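Long-range contacts in p800 reaction center core protein (Heliobacterium modesticaldum, PDB 5V8K), which forms the core of the symmetric homodimeric photosynthetic reaction center, holding bacteriochlorophylls in the membrane and probably passing electrons to a bound [4Fe-4S] cluster: residues 29-34 and 92-97; 38-43 and 80-85. One frame throughout, in Å; residues are numbered along the deposited sequence.

Contact 1: residues 29-34 and 92-97. With GB0 (Bacteriochlorophyll g'), chain G.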
ATOM      1  N   LEU A  29     -36.680   0.833   7.848  1.00 45.03           N
ATOM      2  CA  LEU A  29     -37.047   0.349   9.178  1.00 44.66           C
ATOM      3  C   LEU A  29     -37.097  -1.182   9.219  1.00 46.41           C
ATOM      4  O   LEU A  29     -36.611  -1.802  10.174  1.00 50.29           O
ATOM      5  CB  LEU A  29     -38.390   0.942   9.604  1.00 45.95           C
ATOM      6  CG  LEU A  29     -38.373   2.464   9.773  1.00 46.22           C
ATOM      7  CD1 LEU A  29     -39.751   2.989  10.035  1.00 47.66           C
ATOM      8  CD2 LEU A  29     -37.417   2.905  10.846  1.00 45.27           C
ATOM      9  N   GLY A  30     -37.661  -1.804   8.180  1.00 45.10           N
ATOM     10  CA  GLY A  30     -37.572  -3.255   8.038  1.00 46.07           C
ATOM     11  C   GLY A  30     -36.144  -3.791   8.102  1.00 47.99           C
ATOM     12  O   GLY A  30     -35.883  -4.845   8.692  1.00 47.33           O
ATOM     13  N   ASN A  31     -35.201  -3.084   7.486  1.00 48.31           N
ATOM     14  CA  ASN A  31     -33.812  -3.520   7.543  1.00 47.75           C
ATOM     15  C   ASN A  31     -33.278  -3.463   8.969  1.00 46.26           C
ATOM     16  O   ASN A  31     -32.533  -4.347   9.405  1.00 45.95           O
ATOM     17  CB  ASN A  31     -32.952  -2.644   6.636  1.00 48.69           C
ATOM     18  CG  ASN A  31     -33.130  -2.955   5.170  1.00 52.24           C
ATOM     19  OD1 ASN A  31     -33.999  -3.726   4.759  1.00 49.76           O
ATOM     20  ND2 ASN A  31     -32.269  -2.356   4.363  1.00 56.89           N
ATOM     21  N   VAL A  32     -33.638  -2.417   9.702  1.00 41.48           N
ATOM     22  CA  VAL A  32     -33.169  -2.257  11.066  1.00 42.53           C
ATOM     23  C   VAL A  32     -33.682  -3.409  11.915  1.00 43.36           C
ATOM     24  O   VAL A  32     -32.912  -4.141  12.545  1.00 43.39           O
ATOM     25  CB  VAL A  32     -33.630  -0.902  11.628  1.00 44.50           C
ATOM     26  CG1 VAL A  32     -33.243  -0.745  13.129  1.00 43.96           C
ATOM     27  CG2 VAL A  32     -33.071   0.270  10.767  1.00 44.50           C
ATOM     28  N   ALA A  33     -34.999  -3.611  11.917  1.00 43.51           N
ATOM     29  CA  ALA A  33     -35.545  -4.712  12.699  1.00 45.77           C
ATOM     30  C   ALA A  33     -34.954  -6.050  12.254  1.00 45.21           C
ATOM     31  O   ALA A  33     -34.707  -6.932  13.083  1.00 48.17           O
ATOM     32  CB  ALA A  33     -37.074  -4.726  12.603  1.00 43.89           C
ATOM     33  N   ALA A  34     -34.708  -6.223  10.955  1.00 45.67           N
ATOM     34  CA  ALA A  34     -34.244  -7.521  10.470  1.00 46.16           C
ATOM     35  C   ALA A  34     -32.818  -7.827  10.934  1.00 46.57           C
ATOM     36  O   ALA A  34     -32.488  -8.983  11.246  1.00 45.86           O
ATOM     37  CB  ALA A  34     -34.309  -7.559   8.944  1.00 48.30           C
ATOM     38  N   ILE A  92     -43.558  -7.315   8.421  1.00 56.59           N
ATOM     39  CA  ILE A  92     -44.706  -6.417   8.317  1.00 55.92           C
ATOM     40  C   ILE A  92     -44.293  -5.108   7.649  1.00 58.74           C
ATOM     41  O   ILE A  92     -45.027  -4.566   6.818  1.00 59.39           O
ATOM     42  CB  ILE A  92     -45.314  -6.165   9.706  1.00 56.94           C
ATOM     43  CG1 ILE A  92     -45.894  -7.460  10.283  1.00 58.91           C
ATOM     44  CG2 ILE A  92     -46.405  -5.102   9.632  1.00 57.59           C
ATOM     45  CD1 ILE A  92     -46.448  -7.320  11.704  1.00 58.10           C
ATOM     46  N   LEU A  93     -43.118  -4.573   8.023  1.00 54.02           N
ATOM     47  CA  LEU A  93     -42.627  -3.321   7.451  1.00 53.74           C
ATOM     48  C   LEU A  93     -42.255  -3.492   5.988  1.00 55.12           C
ATOM     49  O   LEU A  93     -42.583  -2.637   5.155  1.00 53.82           O
ATOM     50  CB  LEU A  93     -41.415  -2.829   8.237  1.00 53.23           C
ATOM     51  CG  LEU A  93     -41.731  -2.385   9.657  1.00 53.54           C
ATOM     52  CD1 LEU A  93     -40.477  -2.391  10.488  1.00 48.90           C
ATOM     53  CD2 LEU A  93     -42.340  -1.012   9.610  1.00 53.31           C
ATOM     54  N   TRP A  94     -41.533  -4.568   5.656  1.00 55.18           N
ATOM     55  CA  TRP A  94     -41.212  -4.803   4.250  1.00 56.92           C
ATOM     56  C   TRP A  94     -42.471  -5.095   3.437  1.00 57.27           C
ATOM     57  O   TRP A  94     -42.535  -4.773   2.242  1.00 55.97           O
ATOM     58  CB  TRP A  94     -40.248  -5.971   4.100  1.00 51.01           C
ATOM     59  CG  TRP A  94     -38.816  -5.731   4.449  1.00 51.92           C
ATOM     60  CD1 TRP A  94     -38.099  -4.563   4.334  1.00 50.51           C
ATOM     61  CD2 TRP A  94     -37.914  -6.707   4.956  1.00 50.94           C
ATOM     62  NE1 TRP A  94     -36.803  -4.764   4.728  1.00 48.40           N
ATOM     63  CE2 TRP A  94     -36.663  -6.072   5.127  1.00 52.75           C
ATOM     64  CE3 TRP A  94     -38.036  -8.064   5.273  1.00 50.19           C
ATOM     65  CZ2 TRP A  94     -35.550  -6.755   5.620  1.00 52.60           C
ATOM     66  CZ3 TRP A  94     -36.929  -8.737   5.756  1.00 49.71           C
ATOM     67  CH2 TRP A  94     -35.712  -8.093   5.922  1.00 52.15           C
ATOM     68  N   GLY A  95     -43.450  -5.747   4.047  1.00 55.27           N
ATOM     69  CA  GLY A  95     -44.702  -6.029   3.383  1.00 57.04           C
ATOM     70  C   GLY A  95     -45.342  -4.738   2.944  1.00 64.79           C
ATOM     71  O   GLY A  95     -45.591  -4.530   1.752  1.00 66.85           O
ATOM     72  N   PHE A  96     -45.614  -3.864   3.915  1.00 62.39           N
ATOM     73  CA  PHE A  96     -46.174  -2.554   3.610  1.00 62.33           C
ATOM     74  C   PHE A  96     -45.252  -1.757   2.686  1.00 63.23           C
ATOM     75  O   PHE A  96     -45.728  -0.998   1.831  1.00 62.93           O
ATOM     76  CB  PHE A  96     -46.439  -1.794   4.916  1.00 60.97           C
ATOM     77  CG  PHE A  96     -47.659  -2.290   5.703  1.00 61.32           C
ATOM     78  CD1 PHE A  96     -48.857  -2.612   5.078  1.00 64.29           C
ATOM     79  CD2 PHE A  96     -47.591  -2.401   7.077  1.00 61.90           C
ATOM     80  CE1 PHE A  96     -49.957  -3.055   5.828  1.00 68.03           C
ATOM     81  CE2 PHE A  96     -48.667  -2.833   7.828  1.00 64.86           C
ATOM     82  CZ  PHE A  96     -49.851  -3.161   7.212  1.00 67.98           C
ATOM     83  N   GLY A  97     -43.933  -1.931   2.833  1.00 59.82           N
ATOM     84  CA  GLY A  97     -42.974  -1.157   2.060  1.00 58.08           C
ATOM     85  C   GLY A  97     -42.930  -1.503   0.583  1.00 59.33           C
ATOM     86  O   GLY A  97     -42.421  -0.709  -0.211  1.00 57.79           O
TER
HETATM   87  C1  GB0 G1005     -27.790   5.996   0.164  1.00 78.01           C
HETATM   88  C2  GB0 G1005     -27.362   5.647  -1.250  1.00 81.07           C
HETATM   89  C3  GB0 G1005     -26.084   5.816  -1.680  1.00 83.60           C
HETATM   90  C4  GB0 G1005     -25.691   5.452  -3.079  1.00 84.77           C
HETATM   91  C5  GB0 G1005     -24.949   6.293  -0.800  1.00 81.06           C
HETATM   92  C6  GB0 G1005     -24.289   5.022  -0.289  1.00 82.81           C
HETATM   93  NB  GB0 G1005     -29.241   4.139   9.651  1.00 36.67           N
HETATM   94  ND  GB0 G1005     -29.070   0.601   7.895  1.00 42.96           N
HETATM   95  C10 GB0 G1005     -22.906   2.773   1.082  1.00 90.89           C
HETATM   96  C11 GB0 G1005     -22.004   2.431  -0.113  1.00 89.22           C
HETATM   97  C12 GB0 G1005     -21.867   0.925  -0.264  1.00 87.21           C
HETATM   98  C13 GB0 G1005     -22.782   0.151  -0.879  1.00 86.08           C
HETATM   99  C14 GB0 G1005     -22.538  -1.332  -0.964  1.00 83.15           C
HETATM  100  C15 GB0 G1005     -24.038   0.734  -1.495  1.00 86.65           C
HETATM  101  C1A GB0 G1005     -28.855   2.781   5.663  1.00 38.82           C
HETATM  102  C1B GB0 G1005     -29.112   5.364   9.093  1.00 40.65           C
HETATM  103  C1C GB0 G1005     -29.609   1.803  11.615  1.00 40.92           C
HETATM  104  C1D GB0 G1005     -29.082  -0.670   8.223  1.00 40.71           C
HETATM  105  C2A GB0 G1005     -28.730   3.769   4.523  1.00 40.80           C
HETATM  106  C2B GB0 G1005     -29.284   6.350  10.077  1.00 37.02           C
HETATM  107  C2C GB0 G1005     -29.704   0.966  12.855  1.00 46.36           C
HETATM  108  C2D GB0 G1005     -28.986  -1.864   7.154  1.00 44.28           C
HETATM  109  C3A GB0 G1005     -28.284   4.995   5.334  1.00 37.68           C
HETATM  110  C3B GB0 G1005     -29.532   5.669  11.270  1.00 38.45           C
HETATM  111  C3C GB0 G1005     -29.465  -0.216  11.999  1.00 42.07           C
HETATM  112  C3D GB0 G1005     -28.903  -0.896   6.166  1.00 42.28           C
HETATM  113  C4A GB0 G1005     -28.697   4.533   6.717  1.00 35.75           C
HETATM  114  C4B GB0 G1005     -29.525   4.302  10.956  1.00 36.73           C
HETATM  115  C4C GB0 G1005     -29.372   0.016  10.639  1.00 40.37           C
HETATM  116  C4D GB0 G1005     -28.944   0.472   6.533  1.00 35.00           C
HETATM  117  C7  GB0 G1005     -23.367   5.261   0.879  1.00 85.86           C
HETATM  118  C8  GB0 G1005     -22.748   4.231   1.497  1.00 89.88           C
HETATM  119  C9  GB0 G1005     -21.855   4.533   2.653  1.00 91.79           C
HETATM  120  CAA GB0 G1005     -30.028   4.007   3.703  1.00 48.19           C
HETATM  121  CAB GB0 G1005     -29.785   6.199  12.633  1.00 49.24           C
HETATM  122  CAC GB0 G1005     -29.422  -1.625  12.462  1.00 42.70           C
HETATM  123  CAD GB0 G1005     -28.631  -0.945   4.728  1.00 48.28           C
HETATM  124  CBA GB0 G1005     -30.030   5.216   2.751  1.00 47.76           C
HETATM  125  CBB GB0 G1005     -29.643   7.407  13.012  1.00 48.00           C
HETATM  126  CBC GB0 G1005     -29.541  -1.980  13.916  1.00 44.11           C
HETATM  127  CBD GB0 G1005     -28.699   0.441   4.219  1.00 44.87           C
HETATM  128  CED GB0 G1005     -30.771   0.612   1.081  1.00 61.02           C
HETATM  129  CGA GB0 G1005     -29.599   4.835   1.346  1.00 52.35           C
HETATM  130  CGD GB0 G1005     -29.884   0.610   3.316  1.00 54.07           C
HETATM  131  CHA GB0 G1005     -28.831   1.289   5.422  1.00 36.46           C
HETATM  132  CHB GB0 G1005     -28.835   5.514   7.638  1.00 38.48           C
HETATM  133  CHC GB0 G1005     -29.735   3.240  11.971  1.00 36.64           C
HETATM  134  CHD GB0 G1005     -29.205  -1.027   9.633  1.00 35.83           C
HETATM  135  CMA GB0 G1005     -26.767   5.212   5.295  1.00 36.82           C
HETATM  136  CMB GB0 G1005     -29.207   7.837   9.813  1.00 37.57           C
HETATM  137  CMC GB0 G1005     -28.696   1.247  13.949  1.00 43.51           C
HETATM  138  CMD GB0 G1005     -28.972  -3.349   7.188  1.00 43.08           C
HETATM  139  NA  GB0 G1005     -28.851   3.214   6.926  1.00 42.74           N
HETATM  140  NC  GB0 G1005     -29.460   1.327  10.374  1.00 43.86           N
HETATM  141  O1A GB0 G1005     -29.001   3.794   1.187  1.00 52.32           O
HETATM  142  O1D GB0 G1005     -31.043   0.635   3.724  1.00 55.57           O
HETATM  143  O2A GB0 G1005     -29.215   5.857   0.388  1.00 66.97           O
HETATM  144  O2D GB0 G1005     -29.629   0.773   1.907  1.00 56.83           O
HETATM  145  OBD GB0 G1005     -28.652  -1.859   3.844  1.00 48.66           O
HETATM  146 MG   GB0 G1005     -29.517   2.392   8.630  1.00 45.59          MG

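Contact 2: residues 38-43 and 80-85. With GBF (Bacteriochlorophyll g), chain H.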
ATOM      1  N   PHE A  38     -31.639 -11.131  12.925  1.00 44.60           N
ATOM      2  CA  PHE A  38     -30.622 -12.019  12.376  1.00 43.12           C
ATOM      3  C   PHE A  38     -29.482 -12.231  13.375  1.00 46.35           C
ATOM      4  O   PHE A  38     -29.065 -13.370  13.639  1.00 46.42           O
ATOM      5  CB  PHE A  38     -30.088 -11.445  11.063  1.00 42.68           C
ATOM      6  CG  PHE A  38     -28.899 -12.176  10.521  1.00 47.26           C
ATOM      7  CD1 PHE A  38     -29.056 -13.389   9.902  1.00 45.68           C
ATOM      8  CD2 PHE A  38     -27.635 -11.657  10.643  1.00 48.23           C
ATOM      9  CE1 PHE A  38     -27.992 -14.066   9.400  1.00 47.01           C
ATOM     10  CE2 PHE A  38     -26.536 -12.347  10.138  1.00 47.65           C
ATOM     11  CZ  PHE A  38     -26.723 -13.557   9.525  1.00 48.60           C
ATOM     12  N   ILE A  39     -28.988 -11.137  13.966  1.00 46.04           N
ATOM     13  CA  ILE A  39     -27.733 -11.186  14.707  1.00 44.49           C
ATOM     14  C   ILE A  39     -27.899 -11.739  16.119  1.00 44.75           C
ATOM     15  O   ILE A  39     -26.903 -12.128  16.737  1.00 45.04           O
ATOM     16  CB  ILE A  39     -27.080  -9.777  14.672  1.00 45.09           C
ATOM     17  CG1 ILE A  39     -25.617  -9.876  14.992  1.00 46.06           C
ATOM     18  CG2 ILE A  39     -27.722  -8.774  15.630  1.00 45.73           C
ATOM     19  CD1 ILE A  39     -24.792 -10.707  13.938  1.00 46.36           C
ATOM     20  N   LEU A  40     -29.124 -11.834  16.642  1.00 41.02           N
ATOM     21  CA  LEU A  40     -29.359 -12.573  17.888  1.00 40.71           C
ATOM     22  C   LEU A  40     -29.372 -14.090  17.702  1.00 42.60           C
ATOM     23  O   LEU A  40     -29.302 -14.822  18.699  1.00 42.27           O
ATOM     24  CB  LEU A  40     -30.690 -12.129  18.542  1.00 41.51           C
ATOM     25  CG  LEU A  40     -30.685 -10.659  19.029  1.00 43.35           C
ATOM     26  CD1 LEU A  40     -32.054 -10.254  19.547  1.00 42.11           C
ATOM     27  CD2 LEU A  40     -29.637 -10.435  20.105  1.00 40.72           C
ATOM     28  N   VAL A  41     -29.415 -14.576  16.466  1.00 44.69           N
ATOM     29  CA  VAL A  41     -29.631 -15.987  16.173  1.00 47.33           C
ATOM     30  C   VAL A  41     -28.460 -16.604  15.421  1.00 48.33           C
ATOM     31  O   VAL A  41     -28.081 -17.742  15.696  1.00 50.73           O
ATOM     32  CB  VAL A  41     -30.941 -16.181  15.377  1.00 49.47           C
ATOM     33  CG1 VAL A  41     -31.082 -17.625  14.891  1.00 54.39           C
ATOM     34  CG2 VAL A  41     -32.121 -15.827  16.251  1.00 49.40           C
ATOM     35  N   HIS A  42     -27.906 -15.896  14.442  1.00 40.54           N
ATOM     36  CA  HIS A  42     -26.848 -16.402  13.586  1.00 43.15           C
ATOM     37  C   HIS A  42     -25.549 -15.633  13.847  1.00 41.66           C
ATOM     38  O   HIS A  42     -25.550 -14.558  14.439  1.00 38.89           O
ATOM     39  CB  HIS A  42     -27.251 -16.272  12.118  1.00 40.34           C
ATOM     40  CG  HIS A  42     -28.460 -17.051  11.765  1.00 44.77           C
ATOM     41  ND1 HIS A  42     -28.441 -18.419  11.612  1.00 46.58           N
ATOM     42  CD2 HIS A  42     -29.734 -16.664  11.548  1.00 44.60           C
ATOM     43  CE1 HIS A  42     -29.654 -18.842  11.317  1.00 47.45           C
ATOM     44  NE2 HIS A  42     -30.458 -17.799  11.282  1.00 47.15           N
ATOM     45  N   HIS A  43     -24.436 -16.203  13.406  1.00 39.16           N
ATOM     46  CA  HIS A  43     -23.124 -15.574  13.589  1.00 40.98           C
ATOM     47  C   HIS A  43     -22.815 -15.318  15.063  1.00 40.02           C
ATOM     48  O   HIS A  43     -22.335 -14.244  15.429  1.00 36.08           O
ATOM     49  CB  HIS A  43     -23.030 -14.250  12.818  1.00 36.21           C
ATOM     50  CG  HIS A  43     -23.099 -14.404  11.341  1.00 38.40           C
ATOM     51  ND1 HIS A  43     -22.644 -13.438  10.477  1.00 37.34           N
ATOM     52  CD2 HIS A  43     -23.587 -15.404  10.568  1.00 39.67           C
ATOM     53  CE1 HIS A  43     -22.816 -13.841   9.235  1.00 39.12           C
ATOM     54  NE2 HIS A  43     -23.409 -15.021   9.263  1.00 41.62           N
ATOM     55  N   LEU A  80     -34.388 -15.407  21.800  1.00 46.83           N
ATOM     56  CA  LEU A  80     -35.204 -15.882  20.683  1.00 48.66           C
ATOM     57  C   LEU A  80     -36.524 -15.126  20.610  1.00 48.13           C
ATOM     58  O   LEU A  80     -36.966 -14.754  19.526  1.00 48.14           O
ATOM     59  CB  LEU A  80     -35.445 -17.388  20.794  1.00 48.29           C
ATOM     60  CG  LEU A  80     -34.223 -18.295  20.637  1.00 49.78           C
ATOM     61  CD1 LEU A  80     -34.659 -19.736  20.803  1.00 48.92           C
ATOM     62  CD2 LEU A  80     -33.592 -18.125  19.297  1.00 47.75           C
ATOM     63  N   PHE A  81     -37.172 -14.881  21.740  1.00 51.20           N
ATOM     64  CA  PHE A  81     -38.403 -14.111  21.676  1.00 51.97           C
ATOM     65  C   PHE A  81     -38.142 -12.728  21.098  1.00 51.14           C
ATOM     66  O   PHE A  81     -38.890 -12.251  20.242  1.00 51.49           O
ATOM     67  CB  PHE A  81     -39.043 -13.996  23.058  1.00 52.88           C
ATOM     68  CG  PHE A  81     -40.240 -13.067  23.107  1.00 53.69           C
ATOM     69  CD1 PHE A  81     -41.491 -13.478  22.653  1.00 57.90           C
ATOM     70  CD2 PHE A  81     -40.111 -11.795  23.628  1.00 53.47           C
ATOM     71  CE1 PHE A  81     -42.600 -12.626  22.721  1.00 55.80           C
ATOM     72  CE2 PHE A  81     -41.205 -10.935  23.689  1.00 57.56           C
ATOM     73  CZ  PHE A  81     -42.447 -11.357  23.238  1.00 56.78           C
ATOM     74  N   VAL A  82     -37.077 -12.068  21.542  1.00 47.90           N
ATOM     75  CA  VAL A  82     -36.741 -10.761  20.981  1.00 47.13           C
ATOM     76  C   VAL A  82     -36.450 -10.882  19.489  1.00 51.72           C
ATOM     77  O   VAL A  82     -36.908 -10.063  18.679  1.00 50.15           O
ATOM     78  CB  VAL A  82     -35.561 -10.137  21.744  1.00 46.20           C
ATOM     79  CG1 VAL A  82     -35.093  -8.830  21.060  1.00 45.40           C
ATOM     80  CG2 VAL A  82     -35.954  -9.832  23.176  1.00 46.86           C
ATOM     81  N   ALA A  83     -35.682 -11.892  19.093  1.00 46.26           N
ATOM     82  CA  ALA A  83     -35.302 -11.984  17.690  1.00 49.22           C
ATOM     83  C   ALA A  83     -36.514 -12.251  16.805  1.00 50.27           C
ATOM     84  O   ALA A  83     -36.630 -11.669  15.721  1.00 46.78           O
ATOM     85  CB  ALA A  83     -34.251 -13.070  17.505  1.00 45.26           C
ATOM     86  N   ARG A  84     -37.439 -13.102  17.261  1.00 50.14           N
ATOM     87  CA  ARG A  84     -38.594 -13.477  16.451  1.00 51.84           C
ATOM     88  C   ARG A  84     -39.604 -12.350  16.352  1.00 50.25           C
ATOM     89  O   ARG A  84     -40.250 -12.184  15.316  1.00 50.79           O
ATOM     90  CB  ARG A  84     -39.249 -14.716  17.038  1.00 50.77           C
ATOM     91  CG  ARG A  84     -38.441 -15.951  16.852  1.00 50.51           C
ATOM     92  CD  ARG A  84     -38.936 -17.083  17.772  1.00 51.55           C
ATOM     93  NE  ARG A  84     -38.001 -18.181  17.637  1.00 51.23           N
ATOM     94  CZ  ARG A  84     -38.022 -19.289  18.354  1.00 52.51           C
ATOM     95  NH1 ARG A  84     -38.937 -19.448  19.281  1.00 52.98           N
ATOM     96  NH2 ARG A  84     -37.107 -20.218  18.143  1.00 51.62           N
ATOM     97  N   MET A  85     -39.766 -11.567  17.410  1.00 50.07           N
ATOM     98  CA  MET A  85     -40.647 -10.414  17.304  1.00 50.64           C
ATOM     99  C   MET A  85     -40.085  -9.353  16.366  1.00 53.50           C
ATOM    100  O   MET A  85     -40.848  -8.678  15.675  1.00 50.41           O
ATOM    101  CB  MET A  85     -40.910  -9.829  18.691  1.00 53.22           C
ATOM    102  CG  MET A  85     -41.596 -10.806  19.647  1.00 57.56           C
ATOM    103  SD  MET A  85     -43.362 -10.817  19.410  1.00 62.02           S
ATOM    104  CE  MET A  85     -43.631 -11.747  17.932  1.00 56.38           C
TER
HETATM  105 MG   GBF H1006     -32.705 -18.109  10.300  1.00 58.05          MG
HETATM  106  CHA GBF H1006     -34.102 -19.443  13.225  1.00 50.17           C
HETATM  107  CHB GBF H1006     -32.004 -21.187   9.333  1.00 48.35           C
HETATM  108  CHC GBF H1006     -32.184 -16.690   7.206  1.00 46.73           C
HETATM  109  CHD GBF H1006     -33.784 -14.900  11.481  1.00 44.19           C
HETATM  110  NA  GBF H1006     -32.952 -19.918  11.107  1.00 56.83           N
HETATM  111  C1A GBF H1006     -33.465 -20.372  12.252  1.00 53.50           C
HETATM  112  C2A GBF H1006     -33.547 -21.852  12.518  1.00 56.69           C
HETATM  113  C3A GBF H1006     -32.556 -22.287  11.447  1.00 56.02           C
HETATM  114  C4A GBF H1006     -32.498 -21.057  10.578  1.00 52.11           C
HETATM  115  CMA GBF H1006     -31.192 -22.614  12.023  1.00 58.17           C
HETATM  116  CAA GBF H1006     -34.934 -22.523  12.362  1.00 58.69           C
HETATM  117  CBA GBF H1006     -35.572 -22.239  11.010  1.00 68.98           C
HETATM  118  CGA GBF H1006     -36.940 -22.877  10.943  1.00 86.83           C
HETATM  119  O1A GBF H1006     -37.292 -23.672  11.806  1.00 94.18           O
HETATM  120  O2A GBF H1006     -37.754 -22.727   9.740  1.00 93.74           O
HETATM  121  NB  GBF H1006     -32.189 -18.855   8.498  1.00 48.59           N
HETATM  122  C1B GBF H1006     -31.885 -20.141   8.273  1.00 48.36           C
HETATM  123  C2B GBF H1006     -31.520 -20.258   6.938  1.00 52.75           C
HETATM  124  C3B GBF H1006     -31.591 -18.987   6.376  1.00 49.84           C
HETATM  125  C4B GBF H1006     -32.002 -18.140   7.392  1.00 43.87           C
HETATM  126  CMB GBF H1006     -31.117 -21.544   6.270  1.00 55.28           C
HETATM  127  CAB GBF H1006     -31.299 -18.573   4.979  1.00 60.42           C
HETATM  128  CBB GBF H1006     -31.048 -19.355   3.949  1.00 68.44           C
HETATM  129  NC  GBF H1006     -32.916 -16.226   9.556  1.00 46.52           N
HETATM  130  C1C GBF H1006     -32.655 -15.822   8.304  1.00 47.51           C
HETATM  131  C2C GBF H1006     -32.801 -14.430   7.791  1.00 46.46           C
HETATM  132  C3C GBF H1006     -33.249 -14.039   9.145  1.00 45.71           C
HETATM  133  C4C GBF H1006     -33.299 -15.057  10.105  1.00 46.61           C
HETATM  134  CMC GBF H1006     -31.485 -13.868   7.297  1.00 52.64           C
HETATM  135  CAC GBF H1006     -33.650 -12.644   9.475  1.00 49.13           C
HETATM  136  CBC GBF H1006     -33.582 -11.547   8.438  1.00 49.82           C
HETATM  137  ND  GBF H1006     -33.669 -17.272  11.856  1.00 47.79           N
HETATM  138  C1D GBF H1006     -34.068 -16.092  12.308  1.00 45.84           C
HETATM  139  C2D GBF H1006     -34.851 -15.962  13.717  1.00 52.61           C
HETATM  140  C3D GBF H1006     -34.760 -17.333  13.872  1.00 53.83           C
HETATM  141  C4D GBF H1006     -34.120 -18.095  12.870  1.00 47.21           C
HETATM  142  CMD GBF H1006     -35.457 -14.897  14.575  1.00 52.83           C
HETATM  143  CAD GBF H1006     -35.095 -18.256  14.972  1.00 53.47           C
HETATM  144  OBD GBF H1006     -35.807 -18.148  16.029  1.00 54.92           O
HETATM  145  CBD GBF H1006     -34.746 -19.641  14.547  1.00 56.03           C
HETATM  146  CGD GBF H1006     -33.962 -20.337  15.637  1.00 57.73           C
HETATM  147  O1D GBF H1006     -32.745 -20.433  15.708  1.00 56.03           O
HETATM  148  O2D GBF H1006     -34.716 -20.930  16.701  1.00 66.20           O
HETATM  149  CED GBF H1006     -34.264 -22.183  17.231  1.00 80.03           C

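Contact 1: residues 29-34 and 92-97
Helices 18-39 and 77-97, which open the six-helix N-terminal antenna part of this type I reaction center, pack antiparallel here, with Gly30 of the first against Leu93 and Trp94 of the second. The short segments 29-34 and 92-97 run at 160° to each other and their axes approach to 8.6 Å. Glycine suits the position because its bare CA lets a large indole lie directly on the backbone: Gly30 CA stands 4.0 Å from the centroid of the Trp94 five-membered ring, over its face, as a CH-pi contact. Leu93 fills the adjoining space with a branched apolar tip, its CD1 lying 3.7 Å from Gly30 N. Farther along the indole, the small methyl of Ala34 meets the six-membered ring obliquely, CB to Trp94 CH2 being 3.4 Å.

The polar part of the contact is Asn31. Its CB points away from the partner helix, but CG sits beside the backbone N (chi1 -75°), and the amide comes back to cross the indole at about a right angle. Trp94 NE1 gives its hydrogen to Asn31 OD1 at 3.0 Å with an N-H...O angle of 146°, the oxygen lying in the ring plane; Asn27 O, a turn earlier on helix 18-39, receives a weak second bond from the same N-H. An asparagine offers an acceptor and a donor at once, and the other end of its amide turns to the bacteriochlorophyll g', where Asn31 ND2 makes a weak bond of 3.3 Å to the ester carbonyl oxygen O1D.

Contact 2: residues 38-43 and 80-85
Leu80 meets Val41 methyl to methyl, its CD2 lying 4.1 Å from Val41 CG2; the CB of this leucine points away from segment 38-43, and only the end of its branched chain comes back. At Val82, CG1 lies 3.7 Å from Leu40 CD1, where the two apolar side chains cross obliquely. Ala83 follows, its CB pointing at the partner segment, and so short a side chain lets the backbones come close: its CB is 3.8 Å from Leu40 CB and also touches Val41 CG2 at 3.7 Å. The same methyl packs on the methyl CMD of a bound bacteriochlorophyll g.

Here helix 18-39 gives way to a turn beside the early part of helix 77-97, and the two form a bacteriochlorophyll g site. Its histidine axial ligand is the common one in chlorophyll proteins, and helix 77-97 adds a group at the macrocycle's rim. His42 NE2 binds the magnesium at 2.5 Å, while Val41 CG1 lies over one face of the His42 imidazole, offset toward its rim, and touches the ring-E side of the pigment.

Arg84 supplies the rim group. Its chain is extended from CG to NE, long enough to reach the keto oxygen, and Arg84 NE donates to the pigment's OBD at 2.7 Å in a nearly straight bond (166°). Arg84 NH2 donates to the methoxy oxygen O2D of the bacteriochlorophyll's methyl ester at 2.9 Å and adds a weak bond to OBD. Such a positive charge beside the keto group may tune the pigment's absorption. Against one face of the guanidinium, over its centre, lies Leu80 CB of the preceding helical turn.

From the N terminus, the chain runs along helix 18-39, giving first the 29-34 half of contact 1 and then, as the helix ends in a turn, the 38-43 half of contact 2. The short helices 48-51 and 58-67 follow before the chain turns back into helix 77-97. Residues 80-85 close the smaller loop, that of contact 2, and residues 92-97, farther along the same helix, close the larger loop around it. Contact 1 thus encloses contact 2, because the two helices run antiparallel. Their centres lie about 15 Å apart; the two helices are joined at two levels, and some pigments, such as the one lined by both Ala34 and His42, are touched from both.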